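Local coordinates for protein Two-component response regulator yesN (Fusobacterium nucleatum, PDB 3LSG) that probably binds specific DNA sequences and regulates transcription as a two-component response regulator, through the C-terminal AraC-type helix-turn-helix domain present here, at residues Y51-Q54 / K55-K59; T67-K70 / N71-A75; G34-S37 / I38-K41; Y94-T97 / P98-R102. All coordinates share one frame; numbering follows the deposited sequence.

How the interactions relate
All four contacts are local and lie in the AraC-type DNA-binding domain. Interaction 1 is on helix 48-66, close to the centre of the chain, and touches two of the others. F40 of interaction 3 packs on Y51, with F40 CZ 3.5 Å from Y51 CB. Y94 of interaction 4 reaches back with its OH to the backbone O of M57, a weak hydrogen bond at 3.1 Å. Interactions 2 and 4 meet through R102, whose NH1 lies 2.7 Å from L69 O and whose NH2 lies 2.8 Å from T67 O. Interaction 3 sits on the opposite side of the chain's centre from interactions 2 and 4, about 33 Å and 32 Å away between centres.

Interaction 1 of 4, residues Y51-Q54 / K55-K59; sequences YLLQ and KRMEK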
loop_
_atom_site.group_PDB
_atom_site.type_symbol
_atom_site.label_atom_id
_atom_site.label_comp_id
_atom_site.label_asym_id
_atom_site.label_seq_id
_atom_site.Cartn_x
_atom_site.Cartn_y
_atom_site.Cartn_z
ATOM N N TYR A 51 4.012 -8.714 6.300
ATOM C CA TYR A 51 4.794 -8.613 7.522
ATOM C C TYR A 51 4.793 -7.166 8.009
ATOM O O TYR A 51 4.661 -6.894 9.205
ATOM C CB TYR A 51 6.222 -9.107 7.280
ATOM C CG TYR A 51 7.096 -9.125 8.521
ATOM C CD1 TYR A 51 7.270 -10.288 9.255
ATOM C CD2 TYR A 51 7.757 -7.982 8.939
ATOM C CE1 TYR A 51 8.086 -10.310 10.385
ATOM C CE2 TYR A 51 8.560 -7.983 10.060
ATOM C CZ TYR A 51 8.727 -9.152 10.778
ATOM O OH TYR A 51 9.528 -9.152 11.891
ATOM N N LEU A 52 4.946 -6.232 7.081
ATOM C CA LEU A 52 4.972 -4.827 7.454
ATOM C C LEU A 52 3.601 -4.416 8.010
ATOM O O LEU A 52 3.512 -3.761 9.039
ATOM C CB LEU A 52 5.350 -3.955 6.256
ATOM C CG LEU A 52 5.238 -2.442 6.491
ATOM C CD1 LEU A 52 6.048 -1.961 7.701
ATOM C CD2 LEU A 52 5.629 -1.663 5.225
ATOM N N LEU A 53 2.541 -4.828 7.325
ATOM C CA LEU A 53 1.187 -4.568 7.791
ATOM C C LEU A 53 0.979 -5.126 9.205
ATOM O O LEU A 53 0.472 -4.441 10.085
ATOM C CB LEU A 53 0.164 -5.147 6.810
ATOM C CG LEU A 53 -1.284 -4.994 7.286
ATOM C CD1 LEU A 53 -1.624 -3.501 7.410
ATOM C CD2 LEU A 53 -2.248 -5.686 6.334
ATOM N N GLN A 54 1.421 -6.356 9.435
ATOM C CA GLN A 54 1.266 -6.956 10.763
ATOM C C GLN A 54 1.957 -6.159 11.874
ATOM O O GLN A 54 1.396 -5.979 12.943
ATOM C CB GLN A 54 1.779 -8.391 10.780
ATOM C CG GLN A 54 1.846 -8.978 12.163
ATOM C CD GLN A 54 2.237 -10.433 12.140
ATOM O OE1 GLN A 54 2.674 -10.945 11.111
ATOM N NE2 GLN A 54 2.070 -11.114 13.270
ATOM N N LYS A 55 3.174 -5.682 11.629
ATOM C CA LYS A 55 3.851 -4.867 12.636
ATOM C C LYS A 55 3.053 -3.599 12.968
ATOM O O LYS A 55 2.935 -3.208 14.130
ATOM C CB LYS A 55 5.271 -4.519 12.187
ATOM C CG LYS A 55 6.160 -5.743 12.050
ATOM C CD LYS A 55 6.797 -6.119 13.375
ATOM C CE LYS A 55 7.790 -5.038 13.791
ATOM N NZ LYS A 55 8.774 -5.519 14.799
ATOM N N ARG A 56 2.517 -2.957 11.942
ATOM C CA ARG A 56 1.720 -1.754 12.126
ATOM C C ARG A 56 0.386 -2.002 12.854
ATOM O O ARG A 56 -0.003 -1.208 13.709
ATOM C CB ARG A 56 1.479 -1.079 10.774
ATOM C CG ARG A 56 2.787 -0.646 10.102
ATOM C CD ARG A 56 2.567 -0.065 8.713
ATOM N NE ARG A 56 3.672 0.832 8.357
ATOM C CZ ARG A 56 3.932 1.241 7.121
ATOM N NH1 ARG A 56 3.178 0.833 6.103
ATOM N NH2 ARG A 56 4.944 2.062 6.905
HETATM N N MSE A 57 -0.298 -3.090 12.515
HETATM C CA MSE A 57 -1.554 -3.441 13.179
HETATM C C MSE A 57 -1.338 -3.804 14.653
HETATM O O MSE A 57 -2.129 -3.440 15.529
HETATM C CB MSE A 57 -2.242 -4.610 12.456
HETATM C CG MSE A 57 -2.748 -4.289 11.044
HETATM SE SE MSE A 57 -3.942 -2.738 10.940
HETATM C CE MSE A 57 -2.688 -1.258 10.736
ATOM N N GLU A 58 -0.264 -4.537 14.929
ATOM C CA GLU A 58 0.038 -4.892 16.300
ATOM C C GLU A 58 0.322 -3.648 17.137
ATOM O O GLU A 58 -0.134 -3.555 18.270
ATOM C CB GLU A 58 1.171 -5.924 16.364
ATOM C CG GLU A 58 0.705 -7.295 15.848
ATOM C CD GLU A 58 1.816 -8.329 15.666
ATOM O OE1 GLU A 58 3.017 -7.975 15.698
ATOM O OE2 GLU A 58 1.470 -9.515 15.473
ATOM N N LYS A 59 1.034 -2.680 16.566
ATOM C CA LYS A 59 1.279 -1.421 17.260
ATOM C C LYS A 59 -0.034 -0.635 17.406
ATOM O O LYS A 59 -0.285 -0.033 18.436
ATOM C CB LYS A 59 2.334 -0.593 16.527
ATOM C CG LYS A 59 2.735 0.716 17.201
ATOM C CD LYS A 59 3.152 0.498 18.651
ATOM C CE LYS A 59 3.948 1.699 19.192
ATOM N NZ LYS A 59 4.405 1.489 20.595
HETATM O O HOH W 1 10.588 -6.291 12.772
#
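Q54 and E58 face each other one turn apart on helix 48-66, the long helix that links the two helix-turn-helix halves, as in AraC-family domains. Q54 NE2 donates to E58 OE2 at 2.8 Å, with a nearly straight N-H...O angle of 164°. The bond lies close to the amide plane of Q54. It meets OE2 from above the carboxylate plane. The two flat groups are 75° apart. Both chains are extended beyond CG. Q54 CG stands anti to the backbone N (chi1 171°), while E58 CG stands anti to the carbonyl carbon, which brings the amide and the carboxylate together.

Y51 and K55 run side by side. K55 CG lies 3.8 Å from Y51 CE2, obliquely to the ring. The lysine bends at chi2 and chi3, and its NZ donates to a water that also lies 3.2 Å from Y51 OH, in the ring plane. NZ also pairs with E12 of helix 2-14 in a salt bridge.

L52 lies across R56. Its CD2 sits over one face of the guanidinium, 3.6 Å from NH1, and R56 NE bonds to the backbone O of Y15. L53 CD1 touches CG of M57, a selenomethionine, at 3.9 Å.

Backbone i to i+4 bonds hold the helix beneath. The Q54-E58 bond joins neighbouring turns and probably steadies them, while K55 and R56 tie the helix to E12 and Y15.

Interaction 2 of 4, residues T67-K70 / N71-A75; sequences TELK and NYEIA
K70 holds the N-cap position of helix 71-77, and the E73 side chain turns back to its backbone N. The preceding turn is fixed by T67, whose OG1 accepts from L69 N at 3.1 Å in an ST turn.

N71 opens the helix. Its backbone O accepts from A75 N one turn on. Y72 holds its CG between the backbone N and the carbonyl carbon (chi1 64°). This brings the ring back beside K70, where CE2 comes 3.4 Å from K70 CB, in an oblique approach.

E73 has an extended chain beyond CG. Its OE1 accepts from K70 N at 2.9 Å, with an N-H...O angle of 162°, and uses the anti lone pair. The backbone N of the N-cap residue is thus gripped by a side chain three residues on. The L69 and E73 side chains cross at about a right angle, with L69 CD2 3.5 Å from E73 OE1. E73 N makes only a weak bond back to K70 O.

I74 supplies the firm bond to that oxygen: I74 N to K70 O is 3.0 Å. Its CG1 packs on L69 CB at 3.7 Å. A75 continues the helix.

The turn joins helix 48-66 to helix 71-77. The latter begins the second helix-turn-helix half and is followed by helix 83-94, as in AraC-family domains. I74 faces A60, L63 and L64 of helix 48-66 and F86 of helix 83-94. N71 rests on V83 and I87 of helix 83-94. R102 bonds to the carbonyls of T67 and L69.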
loop_
_atom_site.group_PDB
_atom_site.type_symbol
_atom_site.label_atom_id
_atom_site.label_comp_id
_atom_site.label_asym_id
_atom_site.label_seq_id
_atom_site.Cartn_x
_atom_site.Cartn_y
_atom_site.Cartn_z
ATOM N N THR A 67 -3.889 3.836 25.271
ATOM C CA THR A 67 -3.964 5.294 25.198
ATOM C C THR A 67 -5.359 5.781 24.840
ATOM O O THR A 67 -6.259 4.985 24.567
ATOM C CB THR A 67 -3.008 5.866 24.133
ATOM O OG1 THR A 67 -3.575 5.677 22.830
ATOM C CG2 THR A 67 -1.636 5.198 24.195
ATOM N N GLU A 68 -5.511 7.103 24.821
ATOM C CA GLU A 68 -6.747 7.758 24.406
ATOM C C GLU A 68 -6.558 8.471 23.069
ATOM O O GLU A 68 -7.379 9.298 22.671
ATOM C CB GLU A 68 -7.194 8.767 25.470
ATOM C CG GLU A 68 -7.476 8.140 26.828
ATOM C CD GLU A 68 -8.584 7.105 26.760
ATOM O OE1 GLU A 68 -9.630 7.396 26.138
ATOM O OE2 GLU A 68 -8.406 6.001 27.327
ATOM N N LEU A 69 -5.474 8.138 22.375
ATOM C CA LEU A 69 -5.207 8.704 21.055
ATOM C C LEU A 69 -6.377 8.511 20.087
ATOM O O LEU A 69 -7.010 7.454 20.070
ATOM C CB LEU A 69 -3.942 8.075 20.456
ATOM C CG LEU A 69 -2.631 8.323 21.194
ATOM C CD1 LEU A 69 -1.554 7.447 20.595
ATOM C CD2 LEU A 69 -2.241 9.807 21.137
ATOM N N LYS A 70 -6.646 9.528 19.270
ATOM C CA LYS A 70 -7.634 9.426 18.190
ATOM C C LYS A 70 -7.103 8.562 17.045
ATOM O O LYS A 70 -5.891 8.347 16.916
ATOM C CB LYS A 70 -7.997 10.827 17.659
ATOM C CG LYS A 70 -8.570 11.763 18.728
ATOM C CD LYS A 70 -9.964 11.271 19.117
ATOM C CE LYS A 70 -10.398 11.743 20.471
ATOM N NZ LYS A 70 -11.641 11.014 20.853
ATOM N N ASN A 71 -8.008 8.061 16.210
ATOM C CA ASN A 71 -7.598 7.247 15.062
ATOM C C ASN A 71 -6.582 7.959 14.180
ATOM O O ASN A 71 -5.625 7.345 13.744
ATOM C CB ASN A 71 -8.812 6.789 14.239
ATOM C CG ASN A 71 -9.656 5.759 14.980
ATOM O OD1 ASN A 71 -9.151 5.051 15.846
ATOM N ND2 ASN A 71 -10.931 5.653 14.625
ATOM N N TYR A 72 -6.785 9.253 13.915
ATOM C CA TYR A 72 -5.860 9.965 13.041
ATOM C C TYR A 72 -4.465 10.026 13.668
ATOM O O TYR A 72 -3.473 10.091 12.949
ATOM C CB TYR A 72 -6.378 11.366 12.608
ATOM C CG TYR A 72 -6.549 12.342 13.745
ATOM C CD1 TYR A 72 -5.463 13.071 14.234
ATOM C CD2 TYR A 72 -7.795 12.526 14.342
ATOM C CE1 TYR A 72 -5.625 13.965 15.303
ATOM C CE2 TYR A 72 -7.968 13.400 15.403
ATOM C CZ TYR A 72 -6.880 14.112 15.888
ATOM O OH TYR A 72 -7.060 14.984 16.944
ATOM N N GLU A 73 -4.389 9.969 14.995
ATOM C CA GLU A 73 -3.090 9.986 15.679
ATOM C C GLU A 73 -2.422 8.618 15.638
ATOM O O GLU A 73 -1.235 8.500 15.364
ATOM C CB GLU A 73 -3.240 10.399 17.132
ATOM C CG GLU A 73 -3.790 11.793 17.342
ATOM C CD GLU A 73 -3.827 12.188 18.814
ATOM O OE1 GLU A 73 -4.719 11.710 19.544
ATOM O OE2 GLU A 73 -2.961 12.985 19.238
ATOM N N ILE A 74 -3.190 7.587 15.940
ATOM C CA ILE A 74 -2.690 6.228 15.837
ATOM C C ILE A 74 -2.263 5.910 14.406
ATOM O O ILE A 74 -1.199 5.339 14.201
ATOM C CB ILE A 74 -3.718 5.220 16.333
ATOM C CG1 ILE A 74 -3.931 5.404 17.836
ATOM C CG2 ILE A 74 -3.255 3.790 16.051
ATOM C CD1 ILE A 74 -5.163 4.645 18.366
ATOM N N ALA A 75 -3.072 6.292 13.419
ATOM C CA ALA A 75 -2.703 6.079 12.016
ATOM C C ALA A 75 -1.325 6.671 11.753
ATOM O O ALA A 75 -0.440 6.015 11.208
ATOM C CB ALA A 75 -3.736 6.708 11.080
#

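Interaction 3 of 4, residues G34-S37 / I38-K41; sequences GYLS and IMFK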
loop_
_atom_site.group_PDB
_atom_site.type_symbol
_atom_site.label_atom_id
_atom_site.label_comp_id
_atom_site.label_asym_id
_atom_site.label_seq_id
_atom_site.Cartn_x
_atom_site.Cartn_y
_atom_site.Cartn_z
ATOM N N GLY A 34 12.739 -7.023 -6.604
ATOM C CA GLY A 34 12.367 -8.304 -7.177
ATOM C C GLY A 34 12.984 -9.481 -6.452
ATOM O O GLY A 34 12.291 -10.431 -6.122
ATOM N N TYR A 35 14.292 -9.436 -6.205
ATOM C CA TYR A 35 14.917 -10.506 -5.437
ATOM C C TYR A 35 14.532 -10.488 -3.951
ATOM O O TYR A 35 14.263 -11.537 -3.361
ATOM C CB TYR A 35 16.440 -10.504 -5.596
ATOM C CG TYR A 35 17.060 -11.558 -4.737
ATOM C CD1 TYR A 35 16.977 -12.904 -5.092
ATOM C CD2 TYR A 35 17.677 -11.226 -3.533
ATOM C CE1 TYR A 35 17.523 -13.887 -4.281
ATOM C CE2 TYR A 35 18.227 -12.205 -2.719
ATOM C CZ TYR A 35 18.152 -13.530 -3.101
ATOM O OH TYR A 35 18.704 -14.502 -2.290
ATOM N N LEU A 36 14.510 -9.307 -3.333
ATOM C CA LEU A 36 14.109 -9.247 -1.928
ATOM C C LEU A 36 12.713 -9.836 -1.723
ATOM O O LEU A 36 12.467 -10.557 -0.760
ATOM C CB LEU A 36 14.158 -7.822 -1.394
ATOM C CG LEU A 36 13.698 -7.668 0.060
ATOM C CD1 LEU A 36 14.559 -8.484 1.002
ATOM C CD2 LEU A 36 13.694 -6.196 0.454
ATOM N N SER A 37 11.793 -9.536 -2.628
ATOM C CA SER A 37 10.428 -10.040 -2.467
ATOM C C SER A 37 10.415 -11.556 -2.301
ATOM O O SER A 37 9.762 -12.087 -1.403
ATOM C CB SER A 37 9.548 -9.646 -3.651
ATOM O OG SER A 37 8.328 -10.371 -3.606
ATOM N N ILE A 38 11.131 -12.236 -3.190
ATOM C CA ILE A 38 11.290 -13.695 -3.148
ATOM C C ILE A 38 12.042 -14.176 -1.905
ATOM O O ILE A 38 11.638 -15.126 -1.242
ATOM C CB ILE A 38 12.049 -14.192 -4.402
ATOM C CG1 ILE A 38 11.214 -13.919 -5.659
ATOM C CG2 ILE A 38 12.433 -15.691 -4.274
ATOM C CD1 ILE A 38 11.931 -14.269 -6.959
HETATM N N MSE A 39 13.151 -13.527 -1.589
HETATM C CA MSE A 39 13.947 -13.981 -0.461
HETATM C C MSE A 39 13.220 -13.726 0.860
HETATM O O MSE A 39 13.271 -14.555 1.773
HETATM C CB MSE A 39 15.336 -13.347 -0.468
HETATM C CG MSE A 39 16.166 -13.698 0.761
HETATM SE SE MSE A 39 15.966 -12.372 2.197
HETATM C CE MSE A 39 17.501 -11.259 1.714
ATOM N N PHE A 40 12.532 -12.593 0.954
ATOM C CA PHE A 40 11.776 -12.290 2.165
ATOM C C PHE A 40 10.743 -13.375 2.418
ATOM O O PHE A 40 10.666 -13.923 3.514
ATOM C CB PHE A 40 11.082 -10.929 2.087
ATOM C CG PHE A 40 10.467 -10.500 3.389
ATOM C CD1 PHE A 40 11.138 -9.627 4.236
ATOM C CD2 PHE A 40 9.232 -10.993 3.784
ATOM C CE1 PHE A 40 10.583 -9.242 5.450
ATOM C CE2 PHE A 40 8.674 -10.611 4.988
ATOM C CZ PHE A 40 9.350 -9.730 5.824
ATOM N N LYS A 41 9.944 -13.667 1.401
ATOM C CA LYS A 41 8.879 -14.653 1.516
ATOM C C LYS A 41 9.457 -16.027 1.832
ATOM O O LYS A 41 8.862 -16.807 2.576
ATOM C CB LYS A 41 8.069 -14.711 0.223
ATOM C CG LYS A 41 6.854 -15.635 0.268
ATOM C CD LYS A 41 5.831 -15.242 -0.807
ATOM C CE LYS A 41 4.746 -16.292 -0.974
ATOM N NZ LYS A 41 4.110 -16.628 0.330
#
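Y35 and M39, a selenomethionine, meet one turn apart on helix 33-44. M39 is the side chain to follow. Its CB lies over one face of the Y35 ring, 4.2 Å from the centroid and 28° off the ring normal, a CH-pi contact. The nearest ring atom is Y35 CE2, 3.8 Å from M39 CB. With chi1 at 175°, M39 CG stands beside its own carbonyl carbon and is 4.0 Å from Y35 OH. The chain bends at chi2 and chi3, and CE ends 4.1 Å from L36 CD1.

Backbone bonds run beneath. M39 N donates to Y35 O, F40 N to L36 O at 2.7 Å, and K41 N to S37 O at 3.2 Å.

I38 lies along the exposed flank, where its CG1 is 3.7 Å from G34 O. S37 OG hydrogen-bonds to OD1 of D82 of the second subunit, while K41 packs on N84 of that same subunit.

Helix 33-44 is the second helix of the first helix-turn-helix half, after helix 22-28. In AraC-family relatives this is the position of a DNA-reading helix, so it may serve that role here. On the inner side L36 faces L22, L25 and S26 of helix 22-28. M39 and F40 rest on I7 of helix 2-14. F40 also stacks on F44 and reaches helix 48-66.

Interaction 4 of 4, residues Y94-T97 / P98-R102; sequences YQIT and PKQYR
This is a helix cap backed by an aromatic pair, at the turn between helix 83-94 and the short helix 98-101 near the C-terminus. T97 is the N-cap residue. Its OG1 accepts from Q100 N at 3.0 Å. The bond is returned: T97 N donates to Q100 OE1 at 2.9 Å, and is nearly straight at 172°. The donor stands tilted from the amide carbonyl plane. T97 OG1 sits between its backbone N and carbonyl carbon (chi1 65°), where it can face the first turn. The Q100 chain is extended beyond CG and comes back over T97. T97 O also accepts from Y101 N at 2.8 Å.

I96 bridges the cap and the rings. Its CB is 3.4 Å from Q100 OE1, and its CD1 is 3.8 Å from Y101 CD1. The I96 and Y101 side chains cross at about a right angle. The Y101 ring turns an edge to the face of Y94, with CE1 leading. The centroids are 5.2 Å apart and the planes at 52°.

P98 leads into the helix and packs on L64, F86, I87 and F90. Y101 is also edge-to-face with F90, and both Y94 and Y101 touch K61 of helix 48-66.

The reciprocal T97-Q100 bonds form a capping box, here at the start of the closing helix of an AraC-type helix-turn-helix domain.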
loop_
_atom_site.group_PDB
_atom_site.type_symbol
_atom_site.label_atom_id
_atom_site.label_comp_id
_atom_site.label_asym_id
_atom_site.label_seq_id
_atom_site.Cartn_x
_atom_site.Cartn_y
_atom_site.Cartn_z
ATOM N N TYR A 94 -8.428 -7.111 11.819
ATOM C CA TYR A 94 -9.041 -7.537 13.078
ATOM C C TYR A 94 -10.542 -7.832 12.963
ATOM O O TYR A 94 -11.176 -8.252 13.936
ATOM C CB TYR A 94 -8.775 -6.490 14.161
ATOM C CG TYR A 94 -7.326 -6.435 14.612
ATOM C CD1 TYR A 94 -6.758 -7.501 15.328
ATOM C CD2 TYR A 94 -6.529 -5.325 14.342
ATOM C CE1 TYR A 94 -5.439 -7.454 15.765
ATOM C CE2 TYR A 94 -5.201 -5.271 14.773
ATOM C CZ TYR A 94 -4.664 -6.329 15.484
ATOM O OH TYR A 94 -3.350 -6.276 15.900
ATOM N N GLN A 95 -11.100 -7.611 11.771
ATOM C CA GLN A 95 -12.522 -7.820 11.511
ATOM C C GLN A 95 -13.475 -6.829 12.206
ATOM O O GLN A 95 -14.686 -6.906 12.012
ATOM C CB GLN A 95 -12.909 -9.278 11.803
ATOM C CG GLN A 95 -12.023 -10.297 11.018
ATOM C CD GLN A 95 -12.492 -11.746 11.188
ATOM O OE1 GLN A 95 -13.346 -12.048 12.032
ATOM N NE2 GLN A 95 -11.933 -12.647 10.384
ATOM N N ILE A 96 -12.933 -5.911 13.013
ATOM C CA ILE A 96 -13.726 -4.796 13.558
ATOM C C ILE A 96 -12.929 -3.484 13.426
ATOM O O ILE A 96 -11.744 -3.517 13.129
ATOM C CB ILE A 96 -14.129 -5.010 15.037
ATOM C CG1 ILE A 96 -12.886 -5.125 15.927
ATOM C CG2 ILE A 96 -15.067 -6.241 15.198
ATOM C CD1 ILE A 96 -13.222 -5.415 17.417
ATOM N N THR A 97 -13.584 -2.343 13.645
ATOM C CA THR A 97 -12.921 -1.046 13.491
ATOM C C THR A 97 -12.088 -0.711 14.729
ATOM O O THR A 97 -12.254 -1.332 15.785
ATOM C CB THR A 97 -13.947 0.089 13.285
ATOM O OG1 THR A 97 -14.724 0.225 14.474
ATOM C CG2 THR A 97 -14.892 -0.232 12.123
ATOM N N PRO A 98 -11.181 0.272 14.603
ATOM C CA PRO A 98 -10.417 0.720 15.766
ATOM C C PRO A 98 -11.317 1.182 16.899
ATOM O O PRO A 98 -11.085 0.805 18.042
ATOM C CB PRO A 98 -9.599 1.887 15.205
ATOM C CG PRO A 98 -9.321 1.459 13.789
ATOM C CD PRO A 98 -10.599 0.769 13.336
ATOM N N LYS A 99 -12.348 1.957 16.591
ATOM C CA LYS A 99 -13.275 2.385 17.633
ATOM C C LYS A 99 -13.880 1.161 18.286
ATOM O O LYS A 99 -13.942 1.065 19.515
ATOM C CB LYS A 99 -14.395 3.247 17.036
ATOM C CG LYS A 99 -15.077 4.187 18.016
ATOM C CD LYS A 99 -15.508 3.493 19.296
ATOM C CE LYS A 99 -14.536 3.783 20.448
ATOM N NZ LYS A 99 -14.905 3.072 21.710
ATOM N N GLN A 100 -14.347 0.219 17.471
ATOM C CA GLN A 100 -15.047 -0.947 18.022
ATOM C C GLN A 100 -14.070 -1.752 18.876
ATOM O O GLN A 100 -14.444 -2.374 19.876
ATOM C CB GLN A 100 -15.633 -1.822 16.894
ATOM C CG GLN A 100 -16.825 -1.180 16.176
ATOM C CD GLN A 100 -17.200 -1.869 14.841
ATOM O OE1 GLN A 100 -16.412 -2.605 14.259
ATOM N NE2 GLN A 100 -18.411 -1.615 14.369
ATOM N N TYR A 101 -12.803 -1.715 18.484
ATOM C CA TYR A 101 -11.776 -2.465 19.196
ATOM C C TYR A 101 -11.644 -1.975 20.642
ATOM O O TYR A 101 -11.265 -2.735 21.534
ATOM C CB TYR A 101 -10.430 -2.336 18.473
ATOM C CG TYR A 101 -9.489 -3.445 18.825
ATOM C CD1 TYR A 101 -9.535 -4.663 18.137
ATOM C CD2 TYR A 101 -8.572 -3.306 19.857
ATOM C CE1 TYR A 101 -8.686 -5.700 18.461
ATOM C CE2 TYR A 101 -7.715 -4.346 20.198
ATOM C CZ TYR A 101 -7.777 -5.541 19.491
ATOM O OH TYR A 101 -6.932 -6.581 19.806
ATOM N N ARG A 102 -11.965 -0.705 20.865
ATOM C CA ARG A 102 -11.940 -0.122 22.206
ATOM C C ARG A 102 -13.219 -0.385 22.997
ATOM O O ARG A 102 -13.301 -0.050 24.169
ATOM C CB ARG A 102 -11.728 1.392 22.117
ATOM C CG ARG A 102 -10.337 1.791 21.723
ATOM C CD ARG A 102 -10.217 3.279 21.419
ATOM N NE ARG A 102 -8.935 3.790 21.907
ATOM C CZ ARG A 102 -8.280 4.822 21.385
ATOM N NH1 ARG A 102 -8.769 5.473 20.338
ATOM N NH2 ARG A 102 -7.124 5.195 21.906
#